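Side-chain contacts in yersinopine dehydrogenase (Yersinia pestis, PDB 6C4M), which catalyses the NADPH-dependent reductive condensation of pyruvate with a histidine-derived intermediate, the last step in making the metallophore yersinopine: residues Ile163-Tyr168 with Ser228-Val233; Gly220-Ala225 with Thr241-Asn246; Gln271-Pro276 with Trp397-Val402. All coordinates share one frame; numbering follows the deposited sequence.

Contact 1 (Ile163-Tyr168 with Ser228-Val233); sequences ISLSSY and SWLTAV. With NAP (NADP nicotinamide-adenine-dinucleotide phosphate), chain B.
The Tyr168 ring meets the nicotinamide end of the bound NADP obliquely, with CD2 lying 3.6 Å from C7N of the carboxamide, while Tyr168 CB comes 3.5 Å from the ribose oxygen O4D. With CG anti to the backbone N (chi1 174°), the ring swings alongside the cofactor, and its OH is hydrogen-bonded to Thr172 OG1. On the helix, Val233 CG2 rests over one face of the Trp229 indole, nearer its rim than its centre, 3.5 Å from the plane; the same indole makes a cation-pi contact with Arg107. Strand 161-165, paired with strands 134-137 and 203-217, belongs to a mixed sheet consistent with a Rossmann-type NADP-binding fold, and helix 225-235 packs on it through Leu230. Leu230 and Ile163 reach toward each other tip to tip: Leu230 CD1 sits 3.7 Å from Ile163 CG2 and 4.0 Å from Ile163 CD1, so one methyl touches both branches of the isoleucine. Two residues further along the strand, Leu165 CD2 approaches the same Leu230 CD1 more loosely, at 4.4 Å.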
loop_
_atom_site.group_PDB
_atom_site.type_symbol
_atom_site.label_atom_id
_atom_site.label_comp_id
_atom_site.label_asym_id
_atom_site.label_seq_id
_atom_site.Cartn_x
_atom_site.Cartn_y
_atom_site.Cartn_z
ATOM N N ILE A 163 -16.077 -34.952 10.704
ATOM C CA ILE A 163 -15.554 -34.285 9.523
ATOM C C ILE A 163 -15.335 -32.809 9.839
ATOM O O ILE A 163 -16.277 -32.088 10.193
ATOM C CB ILE A 163 -16.486 -34.465 8.314
ATOM C CG1 ILE A 163 -16.503 -35.939 7.863
ATOM C CG2 ILE A 163 -16.013 -33.613 7.162
ATOM C CD1 ILE A 163 -17.511 -36.224 6.801
ATOM N N SER A 164 -14.088 -32.369 9.711
ATOM C CA SER A 164 -13.706 -30.958 9.743
ATOM C C SER A 164 -13.587 -30.378 8.335
ATOM O O SER A 164 -12.850 -30.911 7.503
ATOM C CB SER A 164 -12.363 -30.775 10.443
ATOM O OG SER A 164 -12.482 -30.751 11.845
ATOM N N LEU A 165 -14.301 -29.282 8.090
ATOM C CA LEU A 165 -14.107 -28.441 6.919
ATOM C C LEU A 165 -13.214 -27.269 7.295
ATOM O O LEU A 165 -13.400 -26.664 8.352
ATOM C CB LEU A 165 -15.444 -27.926 6.388
ATOM C CG LEU A 165 -16.425 -29.030 5.948
ATOM C CD1 LEU A 165 -17.834 -28.525 6.023
ATOM C CD2 LEU A 165 -16.093 -29.477 4.555
ATOM N N SER A 166 -12.271 -26.943 6.399
ATOM C CA SER A 166 -11.286 -25.901 6.676
ATOM C C SER A 166 -11.939 -24.548 6.907
ATOM O O SER A 166 -11.442 -23.751 7.707
ATOM C CB SER A 166 -10.280 -25.811 5.532
ATOM O OG SER A 166 -10.915 -25.684 4.262
ATOM N N SER A 167 -13.051 -24.272 6.236
ATOM C CA SER A 167 -13.777 -23.039 6.474
ATOM C C SER A 167 -15.175 -23.191 5.911
ATOM O O SER A 167 -15.457 -24.115 5.146
ATOM C CB SER A 167 -13.077 -21.836 5.843
ATOM O OG SER A 167 -13.195 -21.840 4.430
ATOM N N TYR A 168 -16.052 -22.265 6.294
ATOM C CA TYR A 168 -17.338 -22.184 5.625
ATOM C C TYR A 168 -17.086 -21.893 4.150
ATOM O O TYR A 168 -16.098 -21.229 3.789
ATOM C CB TYR A 168 -18.223 -21.115 6.266
ATOM C CG TYR A 168 -19.512 -20.893 5.520
ATOM C CD1 TYR A 168 -20.399 -21.945 5.298
ATOM C CD2 TYR A 168 -19.845 -19.625 5.032
ATOM C CE1 TYR A 168 -21.568 -21.746 4.590
ATOM C CE2 TYR A 168 -21.020 -19.414 4.325
ATOM C CZ TYR A 168 -21.878 -20.469 4.113
ATOM O OH TYR A 168 -23.051 -20.255 3.412
ATOM N N SER A 228 -18.340 -38.228 0.180
ATOM C CA SER A 228 -18.900 -38.152 -1.166
ATOM C C SER A 228 -20.116 -37.252 -1.168
ATOM O O SER A 228 -20.334 -36.479 -2.105
ATOM C CB SER A 228 -19.278 -39.549 -1.673
ATOM O OG SER A 228 -18.138 -40.383 -1.735
ATOM N N TRP A 229 -20.922 -37.346 -0.116
ATOM C CA TRP A 229 -22.118 -36.525 -0.026
ATOM C C TRP A 229 -21.743 -35.054 0.064
ATOM O O TRP A 229 -22.275 -34.223 -0.681
ATOM C CB TRP A 229 -22.962 -36.943 1.182
ATOM C CG TRP A 229 -24.071 -35.990 1.455
ATOM C CD1 TRP A 229 -25.241 -35.878 0.779
ATOM C CD2 TRP A 229 -24.111 -35.012 2.487
ATOM N NE1 TRP A 229 -26.008 -34.873 1.314
ATOM C CE2 TRP A 229 -25.336 -34.328 2.372
ATOM C CE3 TRP A 229 -23.227 -34.642 3.493
ATOM C CZ2 TRP A 229 -25.697 -33.297 3.226
ATOM C CZ3 TRP A 229 -23.582 -33.625 4.338
ATOM C CH2 TRP A 229 -24.811 -32.961 4.202
ATOM N N LEU A 230 -20.807 -34.718 0.965
ATOM C CA LEU A 230 -20.328 -33.342 1.077
ATOM C C LEU A 230 -19.795 -32.833 -0.249
ATOM O O LEU A 230 -20.092 -31.704 -0.651
ATOM C CB LEU A 230 -19.235 -33.226 2.143
ATOM C CG LEU A 230 -19.724 -33.008 3.562
ATOM C CD1 LEU A 230 -18.565 -33.110 4.531
ATOM C CD2 LEU A 230 -20.383 -31.644 3.722
ATOM N N THR A 231 -18.966 -33.633 -0.922
ATOM C CA THR A 231 -18.459 -33.240 -2.229
ATOM C C THR A 231 -19.612 -32.921 -3.169
ATOM O O THR A 231 -19.646 -31.859 -3.785
ATOM C CB THR A 231 -17.582 -34.348 -2.805
ATOM O OG1 THR A 231 -16.463 -34.559 -1.946
ATOM C CG2 THR A 231 -17.072 -33.979 -4.211
ATOM N N ALA A 232 -20.585 -33.826 -3.272
ATOM C CA ALA A 232 -21.735 -33.555 -4.126
ATOM C C ALA A 232 -22.408 -32.248 -3.742
ATOM O O ALA A 232 -22.752 -31.440 -4.612
ATOM C CB ALA A 232 -22.734 -34.715 -4.057
ATOM N N VAL A 233 -22.582 -32.011 -2.444
ATOM C CA VAL A 233 -23.232 -30.782 -1.978
ATOM C C VAL A 233 -22.443 -29.551 -2.433
ATOM O O VAL A 233 -23.014 -28.568 -2.910
ATOM C CB VAL A 233 -23.384 -30.789 -0.444
ATOM C CG1 VAL A 233 -23.914 -29.427 0.030
ATOM C CG2 VAL A 233 -24.315 -31.865 0.039
HETATM P PA NAP B . -22.515 -16.745 13.252
HETATM O O1A NAP B . -21.161 -17.338 13.225
HETATM O O2A NAP B . -22.477 -15.216 13.512
HETATM O O5B NAP B . -23.370 -17.513 14.427
HETATM C C5B NAP B . -23.804 -18.846 14.078
HETATM C C4B NAP B . -24.630 -19.388 15.259
HETATM O O4B NAP B . -23.690 -19.371 16.500
HETATM C C3B NAP B . -25.631 -18.632 15.536
HETATM O O3B NAP B . -26.776 -19.425 15.982
HETATM C C2B NAP B . -25.140 -17.698 16.798
HETATM O O2B NAP B . -26.302 -17.277 17.595
HETATM C C1B NAP B . -24.378 -18.446 17.511
HETATM N N9A NAP B . -23.296 -17.597 18.013
HETATM C C8A NAP B . -22.472 -16.682 17.477
HETATM N N7A NAP B . -21.718 -16.247 18.497
HETATM C C5A NAP B . -22.100 -16.906 19.635
HETATM C C6A NAP B . -21.590 -16.780 20.903
HETATM N N6A NAP B . -20.549 -15.964 21.529
HETATM N N1A NAP B . -22.105 -17.528 21.897
HETATM C C2A NAP B . -23.123 -18.417 21.638
HETATM N N3A NAP B . -23.625 -18.537 20.375
HETATM C C4A NAP B . -23.092 -17.765 19.361
HETATM O O3 NAP B . -23.213 -17.018 11.774
HETATM P PN NAP B . -22.587 -17.614 10.407
HETATM O O1N NAP B . -23.686 -18.376 9.807
HETATM O O2N NAP B . -22.174 -16.377 9.573
HETATM O O5D NAP B . -21.215 -18.547 10.587
HETATM C C5D NAP B . -21.298 -19.995 10.646
HETATM C C4D NAP B . -19.851 -20.509 10.787
HETATM O O4D NAP B . -19.008 -20.101 9.493
HETATM C C3D NAP B . -19.188 -19.994 11.802
HETATM O O3D NAP B . -18.158 -21.029 12.186
HETATM C C2D NAP B . -18.404 -18.792 11.262
HETATM O O2D NAP B . -17.254 -18.681 11.959
HETATM C C1D NAP B . -18.063 -19.270 9.837
HETATM N N1N NAP B . -17.991 -18.195 8.817
HETATM C C2N NAP B . -19.080 -17.774 8.138
HETATM C C3N NAP B . -18.931 -16.769 7.155
HETATM C C7N NAP B . -20.150 -16.253 6.360
HETATM O O7N NAP B . -20.035 -15.811 5.287
HETATM N N7N NAP B . -21.436 -16.340 6.998
HETATM C C4N NAP B . -17.705 -16.221 6.900
HETATM C C5N NAP B . -16.629 -16.640 7.583
HETATM C C6N NAP B . -16.764 -17.645 8.548
HETATM P P2B NAP B . -27.178 -15.892 17.147
HETATM O O1X NAP B . -26.416 -14.697 17.677
HETATM O O2X NAP B . -27.278 -15.804 15.661
HETATM O O3X NAP B . -28.532 -15.942 17.815
#

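Contact 2 (Gly220-Ala225 with Thr241-Asn246); sequences GNAGSA and TLPCSN
Gly220, in a backbone conformation with positive phi (65°), places its CA 3.2 Å from Ser245 O in a CA-H...O contact bent to 122° at the hydrogen, the two segments passing close with no hydrogen bond between them. Lacking a side chain, Gly220 lets this carbonyl come right up to its backbone; Cys244 O also lies 3.9 Å from Gly220 CA. Further on, the single methyl of Ala222 meets the proline ring, its CB standing 3.9 Å from Pro243 CB and 4.1 Å from Pro243 CG, a small apolar patch at the surface. Ala222 is held in a type I turn from Asn221 to Ser224, reinforced by an Asx turn in which Gly223 N donates to Asn221 OD1 at 2.9 Å, a bent bond whose donor lies above the carbonyl plane. At the turn's end Ser224 is the N-cap of helix 225-235, with its OG bonded to Met227 N and Glu161; Asn246 N-caps the helix that follows strand 240-243. The contact joins the loop leaving strand 203-217 to the C-terminal end of strand 240-243 and the turn after it; these parallel strands and helix 225-235 form a beta-alpha-beta crossover.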
loop_
_atom_site.group_PDB
_atom_site.type_symbol
_atom_site.label_atom_id
_atom_site.label_comp_id
_atom_site.label_asym_id
_atom_site.label_seq_id
_atom_site.Cartn_x
_atom_site.Cartn_y
_atom_site.Cartn_z
ATOM N N GLY A 220 -8.892 -40.336 7.939
ATOM C CA GLY A 220 -8.269 -40.011 6.661
ATOM C C GLY A 220 -8.869 -40.767 5.490
ATOM O O GLY A 220 -8.234 -40.878 4.436
ATOM N N ASN A 221 -10.082 -41.292 5.652
ATOM C CA ASN A 221 -10.733 -42.126 4.637
ATOM C C ASN A 221 -11.435 -41.217 3.633
ATOM O O ASN A 221 -12.581 -40.811 3.855
ATOM C CB ASN A 221 -11.732 -43.105 5.270
ATOM C CG ASN A 221 -12.662 -43.752 4.227
ATOM O OD1 ASN A 221 -12.386 -43.734 3.008
ATOM N ND2 ASN A 221 -13.766 -44.337 4.706
ATOM N N ALA A 222 -10.766 -40.941 2.497
ATOM C CA ALA A 222 -11.333 -40.062 1.471
ATOM C C ALA A 222 -12.600 -40.610 0.819
ATOM O O ALA A 222 -13.394 -39.829 0.280
ATOM C CB ALA A 222 -10.315 -39.794 0.371
ATOM N N GLY A 223 -12.809 -41.916 0.821
ATOM C CA GLY A 223 -13.905 -42.445 0.036
ATOM C C GLY A 223 -15.192 -42.689 0.794
ATOM O O GLY A 223 -16.042 -43.443 0.291
ATOM N N SER A 224 -15.371 -42.079 1.979
ATOM C CA SER A 224 -16.571 -42.375 2.740
ATOM C C SER A 224 -17.795 -41.786 2.051
ATOM O O SER A 224 -17.715 -40.759 1.354
ATOM C CB SER A 224 -16.469 -41.845 4.182
ATOM O OG SER A 224 -16.711 -40.436 4.252
ATOM N N ALA A 225 -18.936 -42.468 2.247
ATOM C CA ALA A 225 -20.219 -41.940 1.779
ATOM C C ALA A 225 -20.466 -40.494 2.233
ATOM O O ALA A 225 -21.009 -39.692 1.466
ATOM C CB ALA A 225 -21.360 -42.845 2.242
ATOM N N THR A 241 -13.297 -29.935 -3.439
ATOM C CA THR A 241 -13.068 -30.526 -2.134
ATOM C C THR A 241 -11.775 -31.324 -2.176
ATOM O O THR A 241 -11.566 -32.142 -3.075
ATOM C CB THR A 241 -14.238 -31.415 -1.733
ATOM O OG1 THR A 241 -14.545 -32.327 -2.807
ATOM C CG2 THR A 241 -15.442 -30.544 -1.437
ATOM N N LEU A 242 -10.909 -31.071 -1.217
ATOM C CA LEU A 242 -9.583 -31.670 -1.186
ATOM C C LEU A 242 -9.416 -32.458 0.107
ATOM O O LEU A 242 -9.370 -31.860 1.201
ATOM C CB LEU A 242 -8.512 -30.602 -1.292
ATOM C CG LEU A 242 -8.048 -30.083 -2.661
ATOM C CD1 LEU A 242 -9.158 -29.343 -3.383
ATOM C CD2 LEU A 242 -6.849 -29.165 -2.479
ATOM N N PRO A 243 -9.315 -33.775 0.038
ATOM C CA PRO A 243 -9.265 -34.595 1.250
ATOM C C PRO A 243 -7.872 -34.629 1.844
ATOM O O PRO A 243 -6.876 -34.593 1.126
ATOM C CB PRO A 243 -9.678 -35.975 0.739
ATOM C CG PRO A 243 -9.200 -35.977 -0.684
ATOM C CD PRO A 243 -9.399 -34.585 -1.184
ATOM N N CYS A 244 -7.809 -34.706 3.176
ATOM C CA CYS A 244 -6.545 -34.624 3.894
ATOM C C CYS A 244 -6.330 -35.890 4.710
ATOM O O CYS A 244 -7.242 -36.692 4.881
ATOM C CB CYS A 244 -6.514 -33.371 4.784
ATOM S SG CYS A 244 -6.772 -31.850 3.791
ATOM N N SER A 245 -5.110 -36.052 5.242
ATOM C CA SER A 245 -4.744 -37.314 5.891
ATOM C C SER A 245 -5.414 -37.462 7.246
ATOM O O SER A 245 -5.571 -38.579 7.741
ATOM C CB SER A 245 -3.229 -37.422 6.089
ATOM O OG SER A 245 -2.538 -37.249 4.876
ATOM N N ASN A 246 -5.754 -36.352 7.883
ATOM C CA ASN A 246 -6.372 -36.375 9.193
ATOM C C ASN A 246 -7.051 -35.030 9.407
ATOM O O ASN A 246 -6.973 -34.129 8.561
ATOM C CB ASN A 246 -5.340 -36.712 10.276
ATOM C CG ASN A 246 -4.162 -35.776 10.276
ATOM O OD1 ASN A 246 -4.307 -34.582 10.515
ATOM N ND2 ASN A 246 -2.973 -36.319 10.014
#

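Contact 3 (Gln271-Pro276 with Trp397-Val402); sequences QALFYP and WHLPRV
Leu273 reaches from the last turn of helix 267-274 and divides its two methyls between neighbouring residues of segment 397-402. Its CG is anti to the backbone N (chi1 160°), which carries the fork off the helix: CD1 presses on the proline ring, 3.5 Å from Pro400 CD and 3.8 Å from Pro400 CG, while CD2 lies 4.0 Å from Leu399 CD2. The approach to Pro400 CD is a close one for two carbons. Leu399 runs across Leu273 at about a right angle. With CG beside its own backbone N (chi1 -68°), Leu399 brings its CD2 against both Leu273 and Phe274, where this methyl comes 3.7 Å from Phe274 CE1 and 3.8 Å from Phe274 CZ, approaching the ring obliquely. Phe274 also receives Leu273 CD2 over one ring face, displaced from the ring centre at a height of 3.8 Å. Helix 425-445 continues this apolar cluster, with Phe441 meeting Phe274 and Phe434 touching Leu399. Pro400 is the N-cap residue of helix 401-419, and the next residue, Arg401, makes a salt bridge to the NADP diphosphate through NH2. No hydrogen bond crosses between 271-276 and 397-402, so burial and the fit of methyls against proline and phenyl rings, rather than directional polar bonds, hold them together.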
loop_
_atom_site.group_PDB
_atom_site.type_symbol
_atom_site.label_atom_id
_atom_site.label_comp_id
_atom_site.label_asym_id
_atom_site.label_seq_id
_atom_site.Cartn_x
_atom_site.Cartn_y
_atom_site.Cartn_z
ATOM N N GLN A 271 -6.868 -0.600 20.600
ATOM C CA GLN A 271 -7.293 0.711 21.085
ATOM C C GLN A 271 -8.643 1.113 20.497
ATOM O O GLN A 271 -9.503 1.644 21.213
ATOM C CB GLN A 271 -6.231 1.770 20.758
ATOM C CG GLN A 271 -6.519 3.148 21.363
ATOM C CD GLN A 271 -5.342 4.090 21.233
ATOM O OE1 GLN A 271 -4.246 3.807 21.727
ATOM N NE2 GLN A 271 -5.540 5.181 20.518
ATOM N N ALA A 272 -8.847 0.874 19.191
ATOM C CA ALA A 272 -10.148 1.153 18.583
ATOM C C ALA A 272 -11.231 0.285 19.202
ATOM O O ALA A 272 -12.370 0.721 19.398
ATOM C CB ALA A 272 -10.079 0.905 17.073
ATOM N N LEU A 273 -10.880 -0.945 19.515
ATOM C CA LEU A 273 -11.845 -1.890 20.055
ATOM C C LEU A 273 -12.314 -1.455 21.435
ATOM O O LEU A 273 -13.512 -1.494 21.742
ATOM C CB LEU A 273 -11.199 -3.267 20.114
ATOM C CG LEU A 273 -11.823 -4.293 21.046
ATOM C CD1 LEU A 273 -13.189 -4.675 20.483
ATOM C CD2 LEU A 273 -10.906 -5.484 21.143
ATOM N N PHE A 274 -11.378 -1.037 22.279
ATOM C CA PHE A 274 -11.675 -0.787 23.683
ATOM C C PHE A 274 -11.981 0.673 24.009
ATOM O O PHE A 274 -12.377 0.954 25.152
ATOM C CB PHE A 274 -10.513 -1.259 24.555
ATOM C CG PHE A 274 -10.436 -2.749 24.717
ATOM C CD1 PHE A 274 -11.480 -3.469 25.323
ATOM C CD2 PHE A 274 -9.321 -3.436 24.293
ATOM C CE1 PHE A 274 -11.403 -4.862 25.480
ATOM C CE2 PHE A 274 -9.230 -4.808 24.441
ATOM C CZ PHE A 274 -10.280 -5.535 25.052
ATOM N N TYR A 275 -11.794 1.600 23.057
ATOM C CA TYR A 275 -12.162 3.013 23.196
ATOM C C TYR A 275 -13.207 3.312 22.127
ATOM O O TYR A 275 -12.899 3.912 21.085
ATOM C CB TYR A 275 -10.942 3.921 23.042
ATOM C CG TYR A 275 -9.998 3.856 24.209
ATOM C CD1 TYR A 275 -9.001 2.897 24.261
ATOM C CD2 TYR A 275 -10.127 4.748 25.294
ATOM C CE1 TYR A 275 -8.121 2.836 25.353
ATOM C CE2 TYR A 275 -9.276 4.669 26.385
ATOM C CZ TYR A 275 -8.270 3.730 26.402
ATOM O OH TYR A 275 -7.413 3.645 27.466
ATOM N N PRO A 276 -14.457 2.910 22.350
ATOM C CA PRO A 276 -15.442 2.911 21.258
ATOM C C PRO A 276 -15.721 4.264 20.676
ATOM O O PRO A 276 -16.405 4.336 19.648
ATOM C CB PRO A 276 -16.700 2.345 21.922
ATOM C CG PRO A 276 -16.530 2.623 23.353
ATOM C CD PRO A 276 -15.053 2.490 23.618
ATOM N N TRP A 397 -21.096 -5.160 29.136
ATOM C CA TRP A 397 -20.161 -4.973 28.033
ATOM C C TRP A 397 -19.730 -6.304 27.434
ATOM O O TRP A 397 -19.452 -7.269 28.158
ATOM C CB TRP A 397 -18.931 -4.209 28.508
ATOM C CG TRP A 397 -19.203 -2.783 28.792
ATOM C CD1 TRP A 397 -19.417 -2.214 30.015
ATOM C CD2 TRP A 397 -19.288 -1.725 27.829
ATOM N NE1 TRP A 397 -19.630 -0.870 29.867
ATOM C CE2 TRP A 397 -19.561 -0.541 28.538
ATOM C CE3 TRP A 397 -19.158 -1.667 26.431
ATOM C CZ2 TRP A 397 -19.705 0.697 27.902
ATOM C CZ3 TRP A 397 -19.314 -0.450 25.805
ATOM C CH2 TRP A 397 -19.574 0.727 26.547
ATOM N N HIS A 398 -19.670 -6.338 26.099
ATOM C CA HIS A 398 -19.216 -7.488 25.320
ATOM C C HIS A 398 -18.058 -7.100 24.408
ATOM O O HIS A 398 -17.918 -5.945 23.998
ATOM C CB HIS A 398 -20.311 -8.044 24.393
ATOM C CG HIS A 398 -21.404 -8.789 25.085
ATOM N ND1 HIS A 398 -21.603 -10.142 24.910
ATOM C CD2 HIS A 398 -22.385 -8.363 25.914
ATOM C CE1 HIS A 398 -22.645 -10.524 25.626
ATOM N NE2 HIS A 398 -23.141 -9.463 26.242
ATOM N N LEU A 399 -17.270 -8.099 24.045
ATOM C CA LEU A 399 -16.392 -8.037 22.885
ATOM C C LEU A 399 -17.128 -8.489 21.635
ATOM O O LEU A 399 -17.914 -9.443 21.697
ATOM C CB LEU A 399 -15.190 -8.937 23.097
ATOM C CG LEU A 399 -14.265 -8.427 24.198
ATOM C CD1 LEU A 399 -13.470 -9.581 24.757
ATOM C CD2 LEU A 399 -13.343 -7.369 23.629
ATOM N N PRO A 400 -16.870 -7.874 20.478
ATOM C CA PRO A 400 -17.422 -8.405 19.221
ATOM C C PRO A 400 -16.725 -9.698 18.828
ATOM O O PRO A 400 -15.677 -10.066 19.368
ATOM C CB PRO A 400 -17.161 -7.298 18.211
ATOM C CG PRO A 400 -15.987 -6.551 18.760
ATOM C CD PRO A 400 -16.009 -6.694 20.248
ATOM N N ARG A 401 -17.329 -10.412 17.867
ATOM C CA ARG A 401 -16.837 -11.748 17.563
ATOM C C ARG A 401 -15.409 -11.707 17.037
ATOM O O ARG A 401 -14.642 -12.656 17.231
ATOM C CB ARG A 401 -17.762 -12.439 16.564
ATOM C CG ARG A 401 -17.850 -11.727 15.221
ATOM C CD ARG A 401 -18.056 -12.703 14.064
ATOM N NE ARG A 401 -19.453 -12.754 13.652
ATOM C CZ ARG A 401 -19.982 -12.004 12.687
ATOM N NH1 ARG A 401 -19.230 -11.130 12.018
ATOM N NH2 ARG A 401 -21.273 -12.137 12.390
ATOM N N VAL A 402 -15.031 -10.634 16.358
ATOM C CA VAL A 402 -13.625 -10.318 16.147
ATOM C C VAL A 402 -13.235 -9.284 17.204
ATOM O O VAL A 402 -13.769 -8.161 17.182
ATOM C CB VAL A 402 -13.361 -9.815 14.713
ATOM C CG1 VAL A 402 -11.916 -9.425 14.565
ATOM C CG2 VAL A 402 -13.729 -10.932 13.701
#

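In the fold
From the N terminus, strand 161-165 opens contact 1, which closes some sixty residues later on helix 225-235. Before it closes, the loop at 220-225 opens contact 2, which ends just past strand 240-243; the two therefore cross along the chain. Their centres are about 10 Å apart, and they meet where Thr231 OG1 lies 3.1 Å from Thr241 OG1, a probable hydrogen bond. Contact 1 sets helix 225-235 on strand 161-165, and contact 2 ties the loop before that helix to strand 240-243 of the same mixed sheet. Contact 3 follows in series across the chain's centre, about 33 Å from contact 1 between centres, closing a 120-residue excursion. Contacts 1 and 3 each include a residue meeting the NADP.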